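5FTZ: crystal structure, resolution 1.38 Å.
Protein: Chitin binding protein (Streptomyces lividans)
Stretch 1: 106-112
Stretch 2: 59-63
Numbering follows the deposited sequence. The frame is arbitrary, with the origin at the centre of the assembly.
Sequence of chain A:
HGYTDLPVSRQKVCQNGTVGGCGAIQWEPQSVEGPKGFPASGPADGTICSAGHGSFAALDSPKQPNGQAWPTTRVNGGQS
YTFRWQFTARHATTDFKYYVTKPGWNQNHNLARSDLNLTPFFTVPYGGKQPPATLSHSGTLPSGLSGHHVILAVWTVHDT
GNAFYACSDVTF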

# COMPACT_ATOMS: atom_id res chain seq x y z
N ASN A 106 -26.70 25.61 -8.01
CA ASN A 106 -26.45 27.01 -7.94
C ASN A 106 -25.22 27.34 -8.81
O ASN A 106 -24.07 27.15 -8.41
CB ASN A 106 -26.26 27.48 -6.51
CG ASN A 106 -26.14 28.97 -6.39
OD1 ASN A 106 -25.96 29.72 -7.36
ND2 ASN A 106 -26.17 29.42 -5.13
N GLN A 107 -25.48 27.88 -9.98
CA GLN A 107 -24.45 28.21 -10.95
C GLN A 107 -23.79 29.56 -10.66
O GLN A 107 -22.89 29.95 -11.39
CB GLN A 107 -25.05 28.25 -12.35
CG GLN A 107 -25.60 26.94 -12.80
CD GLN A 107 -26.03 26.94 -14.23
OE1 GLN A 107 -25.26 27.38 -15.12
NE2 GLN A 107 -27.14 26.31 -14.49
N ASN A 108 -24.27 30.29 -9.67
CA ASN A 108 -23.81 31.63 -9.38
C ASN A 108 -22.93 31.77 -8.17
O ASN A 108 -22.57 32.87 -7.80
CB ASN A 108 -25.06 32.51 -9.21
CG ASN A 108 -25.84 32.57 -10.47
OD1 ASN A 108 -25.27 32.78 -11.51
ND2 ASN A 108 -27.14 32.36 -10.40
N HIS A 109 -22.52 30.67 -7.55
CA HIS A 109 -21.58 30.76 -6.41
C HIS A 109 -20.48 29.74 -6.65
O HIS A 109 -20.55 29.00 -7.67
CB HIS A 109 -22.33 30.55 -5.10
CG HIS A 109 -22.68 29.13 -4.77
ND1 HIS A 109 -22.92 28.71 -3.48
CD2 HIS A 109 -22.80 28.02 -5.55
CE1 HIS A 109 -23.13 27.40 -3.48
NE2 HIS A 109 -23.11 26.97 -4.72
N ASN A 110 -19.54 29.61 -5.74
CA ASN A 110 -18.48 28.61 -5.91
C ASN A 110 -19.05 27.21 -5.65
O ASN A 110 -19.76 27.01 -4.68
CB ASN A 110 -17.36 28.83 -4.94
CG ASN A 110 -16.58 30.10 -5.17
OD1 ASN A 110 -16.98 31.02 -5.89
ND2 ASN A 110 -15.48 30.16 -4.48
N LEU A 111 -18.68 26.22 -6.45
CA LEU A 111 -19.22 24.86 -6.34
C LEU A 111 -19.13 24.34 -4.92
O LEU A 111 -18.07 24.42 -4.25
CB LEU A 111 -18.43 23.92 -7.26
CG LEU A 111 -19.06 22.55 -7.48
CD1 LEU A 111 -20.25 22.65 -8.40
CD2 LEU A 111 -17.99 21.60 -8.04
N ALA A 112 -20.20 23.69 -4.49
CA ALA A 112 -20.28 23.11 -3.17
C ALA A 112 -20.96 21.75 -3.19
O ALA A 112 -21.59 21.37 -4.22
CB ALA A 112 -21.10 24.04 -2.29
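Stretch 2 (59-63) LDSPK

Stretch 2 (59-63) packs against stretch 1 (106-112) as one irregular segment against another; the two are at least 45 residues apart in sequence wherever they touch. Stretch 1 forms no regular helix or strand. Its backbone turns at Q107 and N108 (phi/psi -83/-4 and -106/7), then opens into extended conformations from H109 (-133/-179) to A112 (-140/165). In stretch 2, D60 (-84/-15) and P62 (-71/-12) have compact backbone angles, whereas S61 between them (-65/147) and K63 after them (-128/162) are extended. By CA position the stretches are nearest at N110 and S61, whose CA atoms are 5.2 Å apart. From this point the contacts run in opposite senses: P62, which follows S61, lies against Q107, N108 and H109, which precede N110, while D60, which precedes S61, reaches N110 and L111. N106, A112 and L59 take no part.

No direct hydrogen bond joins the stretches, and waters link the backbones instead. Water 1 donates to D60 O (2.7 Å from the water oxygen) and accepts from L111 N (3.0 Å), bridging two backbone atoms that are themselves 4.0 Å apart, D60 O to L111 N. Water 3 donates to both P62 O (2.8 Å) and Q107 O (2.9 Å), a second bridge between main chains. The D60 carbonyl also receives a CA-H...O contact from N110, with N110 CA 3.3 Å from D60 O and an angle of 131° at the hydrogen.

P62 is the centre of the side-chain packing. Its CA-to-CB bond points toward stretch 1, and its ring, with C-gamma endo pucker, meets three successive carbonyl oxygens: P62 CB is 3.3 Å from Q107 O and 3.5 Å from H109 O, and P62 CG is 3.8 Å from N108 O. The CA-to-CB bonds of N108 and H109 point away from stretch 2, and it is their carbonyl oxygens that touch P62.

Within stretch 1, N110 has the largest area covered by stretch 2. Its CA-to-CB bond runs sideways, but the end of the side chain (chi1 -67°, m) comes nearer. N110 CG lies 3.1 Å from D60 O, N110 ND2 is 3.5 Å from D60 CB, and N110 OD1 is 3.5 Å from P62 CD and 3.8 Å from S61 CA. The approach of N110 OD1 to D60 O, 3.3 Å, brings two acceptors together and is no hydrogen bond; N110 ND2 is satisfied elsewhere in the structure. S61 turns its CA-to-CB bond away.

Water 2 donates to D60 OD1 (3.0 Å) and L111 O (2.9 Å), tying the acidic side chain to the opposing backbone. Water 4 donates to Q107 O (3.1 Å) and accepts a weak bond from K63 NZ (3.4 Å), an indirect link for the long lysine side chain. Within stretch 1, N108 N donates to N106 OD1 (2.9 Å, 152°), a bond that spans Q107 at the start of the turn.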

# COMPACT_ATOMS: atom_id res chain seq x y z
N LEU A 59 -10.04 28.75 -10.00
CA LEU A 59 -10.78 27.54 -10.40
C LEU A 59 -12.12 27.34 -9.74
O LEU A 59 -12.96 26.64 -10.29
CB LEU A 59 -9.93 26.30 -10.10
CG LEU A 59 -8.55 26.22 -10.74
CD1 LEU A 59 -7.86 24.91 -10.37
CD2 LEU A 59 -8.64 26.37 -12.26
N ASP A 60 -12.30 27.93 -8.57
CA ASP A 60 -13.58 27.82 -7.83
C ASP A 60 -14.67 28.80 -8.22
O ASP A 60 -15.82 28.64 -7.80
CB ASP A 60 -13.33 28.07 -6.35
CG ASP A 60 -12.43 27.12 -5.72
OD1 ASP A 60 -12.65 25.90 -5.88
OD2 ASP A 60 -11.55 27.59 -4.94
N SER A 61 -14.30 29.85 -8.94
CA SER A 61 -15.26 30.87 -9.32
C SER A 61 -16.32 30.30 -10.25
O SER A 61 -16.00 29.39 -11.06
CB SER A 61 -14.53 32.00 -9.97
OG SER A 61 -15.45 32.96 -10.43
N PRO A 62 -17.57 30.80 -10.18
CA PRO A 62 -18.59 30.34 -11.10
C PRO A 62 -18.37 30.82 -12.54
O PRO A 62 -19.06 30.35 -13.44
CB PRO A 62 -19.84 30.96 -10.53
CG PRO A 62 -19.42 32.11 -9.73
CD PRO A 62 -18.09 31.74 -9.17
N LYS A 63 -17.46 31.78 -12.76
CA LYS A 63 -17.15 32.30 -14.09
C LYS A 63 -15.64 32.22 -14.28
O LYS A 63 -14.88 32.13 -13.30
CB LYS A 63 -17.56 33.75 -14.19
CG LYS A 63 -19.05 34.04 -13.92
CD LYS A 63 -19.86 33.51 -15.01
CE LYS A 63 -21.29 34.03 -14.94
NZ LYS A 63 -22.03 33.70 -16.18
O HOH W 1 -17.39 26.87 -9.08
O HOH W 2 -15.44 24.95 -5.32
O HOH W 3 -20.98 28.35 -12.85
O HOH W 4 -23.25 31.33 -14.09